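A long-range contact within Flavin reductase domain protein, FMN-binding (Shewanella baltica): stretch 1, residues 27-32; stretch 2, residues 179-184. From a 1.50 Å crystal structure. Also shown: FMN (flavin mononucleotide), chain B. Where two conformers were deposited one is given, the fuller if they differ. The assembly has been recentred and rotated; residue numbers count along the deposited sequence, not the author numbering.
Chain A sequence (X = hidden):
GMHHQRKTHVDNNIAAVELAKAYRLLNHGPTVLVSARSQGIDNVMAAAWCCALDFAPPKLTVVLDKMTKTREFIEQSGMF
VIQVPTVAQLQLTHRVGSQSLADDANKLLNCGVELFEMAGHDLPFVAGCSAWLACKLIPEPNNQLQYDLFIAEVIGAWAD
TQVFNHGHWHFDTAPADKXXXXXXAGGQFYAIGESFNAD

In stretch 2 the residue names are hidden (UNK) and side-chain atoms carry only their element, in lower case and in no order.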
ATOM      1  N   ASN A  27       2.913   4.954  -4.728  1.00 13.88           N
ATOM      2  CA  ASN A  27       3.958   4.712  -3.725  1.00 14.70           C
ATOM      3  C   ASN A  27       3.549   5.021  -2.290  1.00 14.57           C
ATOM      4  O   ASN A  27       3.981   4.329  -1.365  1.00 15.31           O
ATOM      5  CB  ASN A  27       5.246   5.428  -4.112  1.00 16.83           C
ATOM      6  CG  ASN A  27       6.449   4.528  -4.103  1.00 19.16           C
ATOM      7  OD1 ASN A  27       6.340   3.342  -4.337  1.00 23.10           O
ATOM      8  ND2 ASN A  27       7.612   5.113  -3.913  1.00 24.65           N
ATOM      9  N   HIS A  28       2.671   6.017  -2.147  1.00 14.37           N
ATOM     10  CA  HIS A  28       2.145   6.424  -0.863  1.00 13.48           C
ATOM     11  C   HIS A  28       0.998   5.520  -0.344  1.00 14.21           C
ATOM     12  O   HIS A  28       0.423   5.788   0.710  1.00 13.94           O
ATOM     13  CB  HIS A  28       1.735   7.887  -0.889  1.00 13.57           C
ATOM     14  CG  HIS A  28       0.642   8.193  -1.850  1.00 14.73           C
ATOM     15  ND1 HIS A  28       0.737   7.933  -3.204  1.00 14.99           N
ATOM     16  CD2 HIS A  28      -0.534   8.823  -1.661  1.00 14.60           C
ATOM     17  CE1 HIS A  28      -0.376   8.338  -3.794  1.00 15.06           C
ATOM     18  NE2 HIS A  28      -1.170   8.874  -2.877  1.00 14.77           N
ATOM     19  N   GLY A  29       0.687   4.442  -1.086  1.00 13.54           N
ATOM     20  CA  GLY A  29      -0.269   3.440  -0.685  1.00 13.65           C
ATOM     21  C   GLY A  29      -1.747   3.848  -0.648  1.00 14.18           C
ATOM     22  O   GLY A  29      -2.488   3.418   0.239  1.00 14.89           O
ATOM     23  N   PRO A  30      -2.209   4.595  -1.655  1.00 14.16           N
ATOM     24  CA  PRO A  30      -3.622   4.949  -1.643  1.00 13.89           C
ATOM     25  C   PRO A  30      -4.534   3.744  -1.896  1.00 13.87           C
ATOM     26  O   PRO A  30      -4.147   2.787  -2.558  1.00 15.24           O
ATOM     27  CB  PRO A  30      -3.742   5.896  -2.849  1.00 15.46           C
ATOM     28  CG  PRO A  30      -2.683   5.388  -3.829  1.00 15.53           C
ATOM     29  CD  PRO A  30      -1.555   5.015  -2.909  1.00 14.40           C
ATOM     30  N   THR A  31      -5.758   3.862  -1.416  1.00 14.17           N
ATOM     31  CA  THR A  31      -6.835   2.976  -1.804  1.00 13.95           C
ATOM     32  C   THR A  31      -7.189   3.397  -3.239  1.00 14.11           C
ATOM     33  O   THR A  31      -7.175   4.583  -3.567  1.00 15.22           O
ATOM     34  CB  THR A  31      -7.997   3.112  -0.833  1.00 14.95           C
ATOM     35  OG1 THR A  31      -7.558   2.587   0.429  1.00 16.96           O
ATOM     36  CG2 THR A  31      -9.197   2.379  -1.314  1.00 16.11           C
ATOM     37  N   VAL A  32      -7.433   2.403  -4.095  1.00 14.50           N
ATOM     38  CA  VAL A  32      -7.694   2.632  -5.494  1.00 14.39           C
ATOM     39  C   VAL A  32      -9.056   2.160  -5.922  1.00 13.69           C
ATOM     40  O   VAL A  32      -9.765   1.499  -5.148  1.00 14.80           O
ATOM     41  CB  VAL A  32      -6.618   1.942  -6.379  1.00 14.16           C
ATOM     42  CG1 VAL A  32      -5.207   2.383  -5.953  1.00 14.75           C
ATOM     43  CG2 VAL A  32      -6.701   0.409  -6.292  1.00 14.81           C
ATOM     44  N   UNK A 179      -6.880  15.259  -2.553  1.00 14.77           N
ATOM     45  CA  UNK A 179      -6.046  14.331  -1.788  0.50 14.86           C
ATOM     46  C   UNK A 179      -6.529  12.881  -1.963  1.00 13.65           C
ATOM     47  O   UNK A 179      -7.725  12.604  -2.183  1.00 15.83           O
ATOM     48  c   UNK A 179      -5.202  16.613   1.250  0.50 17.32           C
ATOM     49  c   UNK A 179      -5.097  15.926  -0.091  0.50 16.95           C
ATOM     50  c   UNK A 179      -5.999  14.739  -0.315  0.50 15.61           C
ATOM     51  n   UNK A 179      -4.264  17.737   1.255  0.50 18.50           N
ATOM     52  n   UNK A 179      -2.157  18.677   1.443  0.50 20.86           N
ATOM     53  n   UNK A 179      -2.442  16.456   1.773  0.50 15.36           N
ATOM     54  c   UNK A 179      -2.957  17.617   1.487  0.50 18.25           C
ATOM     55  N   UNK A 180      -5.579  11.934  -1.898  1.00 14.28           N
ATOM     56  CA  UNK A 180      -5.914  10.525  -1.977  1.00 13.97           C
ATOM     57  C   UNK A 180      -6.518  10.032  -0.661  1.00 14.52           C
ATOM     58  O   UNK A 180      -6.361  10.665   0.391  1.00 14.43           O
ATOM     59  o   UNK A 180      -3.564   9.959  -1.515  1.00 15.18           O
ATOM     60  c   UNK A 180      -4.688   9.696  -2.365  1.00 15.64           C
ATOM     61  N   UNK A 181      -7.238   8.923  -0.773  1.00 13.34           N
ATOM     62  CA  UNK A 181      -7.901   8.257   0.310  1.00 14.42           C
ATOM     63  C   UNK A 181      -7.190   6.968   0.658  1.00 13.62           C
ATOM     64  O   UNK A 181      -6.756   6.239  -0.215  1.00 15.11           O
ATOM     65  c   UNK A 181     -10.623   9.679   1.164  1.00 18.43           C
ATOM     66  c   UNK A 181      -9.333   7.924  -0.076  1.00 15.54           C
ATOM     67  c   UNK A 181     -10.320   9.079  -0.214  1.00 17.06           C
ATOM     68  c   UNK A 181     -11.634   8.594  -0.922  1.00 19.76           C
ATOM     69  N   UNK A 182      -7.129   6.707   1.973  1.00 14.01           N
ATOM     70  CA  UNK A 182      -6.380   5.585   2.561  1.00 13.29           C
ATOM     71  C   UNK A 182      -7.301   4.908   3.558  1.00 14.15           C
ATOM     72  O   UNK A 182      -7.539   5.412   4.638  1.00 14.35           O
ATOM     73  c   UNK A 182      -4.366   8.011   1.539  1.00 13.55           C
ATOM     74  c   UNK A 182      -4.200   6.831   2.187  1.00 13.68           C
ATOM     75  n   UNK A 182      -3.045   6.279   1.677  1.00 12.81           N
ATOM     76  c   UNK A 182      -2.523   7.114   0.789  1.00 13.93           C
ATOM     77  n   UNK A 182      -3.328   8.154   0.661  1.00 13.68           N
ATOM     78  c   UNK A 182      -5.073   6.108   3.172  1.00 13.77           C
ATOM     79  N   UNK A 183      -7.894   3.809   3.132  1.00 14.12           N
ATOM     80  CA  UNK A 183      -8.938   3.149   3.916  1.00 14.98           C
ATOM     81  C   UNK A 183      -8.459   2.445   5.146  1.00 15.78           C
ATOM     82  O   UNK A 183      -7.389   1.860   5.134  1.00 17.00           O
ATOM     83  c   UNK A 183     -10.957   0.041   3.557  1.00 17.83           C
ATOM     84  c   UNK A 183     -11.902   2.185   4.013  1.00 17.32           C
ATOM     85  c   UNK A 183     -13.191   0.200   4.438  1.00 19.64           C
ATOM     86  c   UNK A 183     -12.141  -0.574   4.003  1.00 18.46           C
ATOM     87  c   UNK A 183      -9.613   2.108   3.037  1.00 16.14           C
ATOM     88  c   UNK A 183     -13.076   1.575   4.477  1.00 18.60           C
ATOM     89  c   UNK A 183     -10.826   1.436   3.598  1.00 17.05           C
ATOM     90  o   UNK A 183     -14.361  -0.429   4.839  1.00 23.29           O
ATOM     91  N   UNK A 184      -9.272   2.480   6.202  1.00 16.39           N
ATOM     92  CA  UNK A 184      -9.036   1.591   7.361  1.00 16.94           C
ATOM     93  C   UNK A 184     -10.136   0.542   7.465  1.00 18.42           C
ATOM     94  O   UNK A 184      -9.877  -0.667   7.255  1.00 19.77           O
ATOM     95  c   UNK A 184      -7.669   3.293   8.603  1.00 19.06           C
ATOM     96  c   UNK A 184      -8.867   2.352   8.685  1.00 17.62           C
ATOM     97  c   UNK A 184      -8.711   1.351   9.826  1.00 18.34           C
ATOM     98  c   UNK A 184      -6.320   2.588   8.282  1.00 20.46           C
TER
HETATM   99  N1  FMN B 500     -12.153  -6.224  -2.294  1.00 16.49           N
HETATM  100  C2  FMN B 500     -11.054  -6.909  -2.755  1.00 17.19           C
HETATM  101  O2  FMN B 500     -11.219  -7.983  -3.333  1.00 19.38           O
HETATM  102  N3  FMN B 500      -9.798  -6.359  -2.586  1.00 17.86           N
HETATM  103  C4  FMN B 500      -9.583  -5.178  -1.944  1.00 16.83           C
HETATM  104  O4  FMN B 500      -8.401  -4.765  -1.811  1.00 17.20           O
HETATM  105  C4A FMN B 500     -10.713  -4.500  -1.459  1.00 16.70           C
HETATM  106  N5  FMN B 500     -10.586  -3.284  -0.813  1.00 17.22           N
HETATM  107  C5A FMN B 500     -11.684  -2.496  -0.501  1.00 16.67           C
HETATM  108  C6  FMN B 500     -11.528  -1.189  -0.013  1.00 16.68           C
HETATM  109  C7  FMN B 500     -12.627  -0.405   0.322  1.00 16.65           C
HETATM  110  C7M FMN B 500     -12.444   0.993   0.822  1.00 16.47           C
HETATM  111  C8  FMN B 500     -13.910  -0.938   0.171  1.00 16.84           C
HETATM  112  C8M FMN B 500     -15.140  -0.129   0.531  1.00 18.62           C
HETATM  113  C9  FMN B 500     -14.048  -2.228  -0.322  1.00 16.60           C
HETATM  114  C9A FMN B 500     -12.977  -3.037  -0.667  1.00 17.38           C
HETATM  115  N10 FMN B 500     -13.103  -4.326  -1.178  1.00 17.04           N
HETATM  116  C10 FMN B 500     -11.996  -5.021  -1.636  1.00 16.70           C
HETATM  117  C1' FMN B 500     -14.448  -4.924  -1.491  1.00 16.38           C
HETATM  118  C2' FMN B 500     -14.917  -4.761  -2.943  1.00 16.62           C
HETATM  119  O2' FMN B 500     -14.685  -3.433  -3.441  1.00 17.58           O
HETATM  120  C3' FMN B 500     -16.403  -5.102  -2.942  1.00 16.99           C
HETATM  121  O3' FMN B 500     -16.557  -6.481  -2.617  1.00 19.06           O
HETATM  122  C4' FMN B 500     -17.143  -4.687  -4.229  1.00 17.87           C
HETATM  123  O4' FMN B 500     -18.529  -4.632  -3.906  1.00 19.50           O
HETATM  124  C5' FMN B 500     -16.929  -5.620  -5.404  1.00 17.53           C
HETATM  125  O5' FMN B 500     -17.734  -5.139  -6.481  1.00 18.37           O
HETATM  126  P   FMN B 500     -18.008  -6.067  -7.757  1.00 19.14           P
HETATM  127  O1P FMN B 500     -19.047  -5.276  -8.532  1.00 20.37           O
HETATM  128  O2P FMN B 500     -16.729  -6.304  -8.509  1.00 18.58           O
HETATM  129  O3P FMN B 500     -18.548  -7.385  -7.265  1.00 20.81           O
HETATM  130  O   HOH W   1      -7.001   7.430  -3.187  1.00 14.63           O

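Position 179 carries three carbons in a row, then a nitrogen, then a carbon bearing two more nitrogens, and its side chain stays out of contact with stretch 1. A guanidinium on a three-carbon chain is Arg-179; its NH1 is hydrogen-bonded elsewhere in the structure.

Position 180 has one carbon and one oxygen. The oxygen lies 3.0 Å from His-28 NE2, near the plane of that imidazole. The CB rests 3.9 Å from Pro-30 CB. One carbon ending in one oxygen is Ser-180, with chi1 in p. Its OG and His-28 NE2 are hydrogen-bonded, and either could be the donor.

At position 181 there are four carbons, forked at the second. The CA-to-CB bond points sideways and the side chain makes no close contact with stretch 1; the backbone does the work, its O accepting from Thr-31 N at 2.8 Å. The fork at the second carbon gives Leu-181. Water 1 accepts from Leu-181 N (2.8 Å to the water O) and donates to Thr-31 O (2.9 Å from the water O), bridging the two backbones beside the direct bond.

Position 182 shows one carbon followed by a five-membered ring of three carbons and two nitrogens. Although CB points sideways, the ring reaches back to stretch 1: a ring carbon approaches His-28 O to 3.2 Å at the ring edge, and Pro-30 CA sits over one face, 3.8 Å from the ring centroid, in a CH-pi contact. The ring is an imidazole: His-182. The carbon at His-28 O is CE1, and ND1 gives a weak hydrogen bond to Gly-29 O, 3.3 Å away with an angle of 122°. Within its own stretch, NE2 is hydrogen-bonded to Ser-180 OG at 2.8 Å.

Position 183 has one carbon and a six-carbon ring bearing an oxygen. Its N donates to Thr-31 OG1 at 3.0 Å and 166°, and its CB lies 3.4 Å from that OG1. It is Tyr-183. The ring leads away from stretch 1 and offers one face to the flavin methyl, CG to FMN C7M being 3.2 Å.

Position 184 has four carbons, forked at the first, with one arm two carbons long, and touches nothing on stretch 1: Ile-184.

The contact joins segments 150 residues apart by two devices. Thr-31 accepts and donates: its N binds one strand carbonyl and its OG1 takes the amide two residues on. Beside it, Ser-180 OG links the imidazoles of His-28 and His-182, and His-182 covers Pro-30. Here one hydroxyl joins two rings, and the proline CA packs over the face of one of them.

Stretch 2, residues 179-184: RSLHYI
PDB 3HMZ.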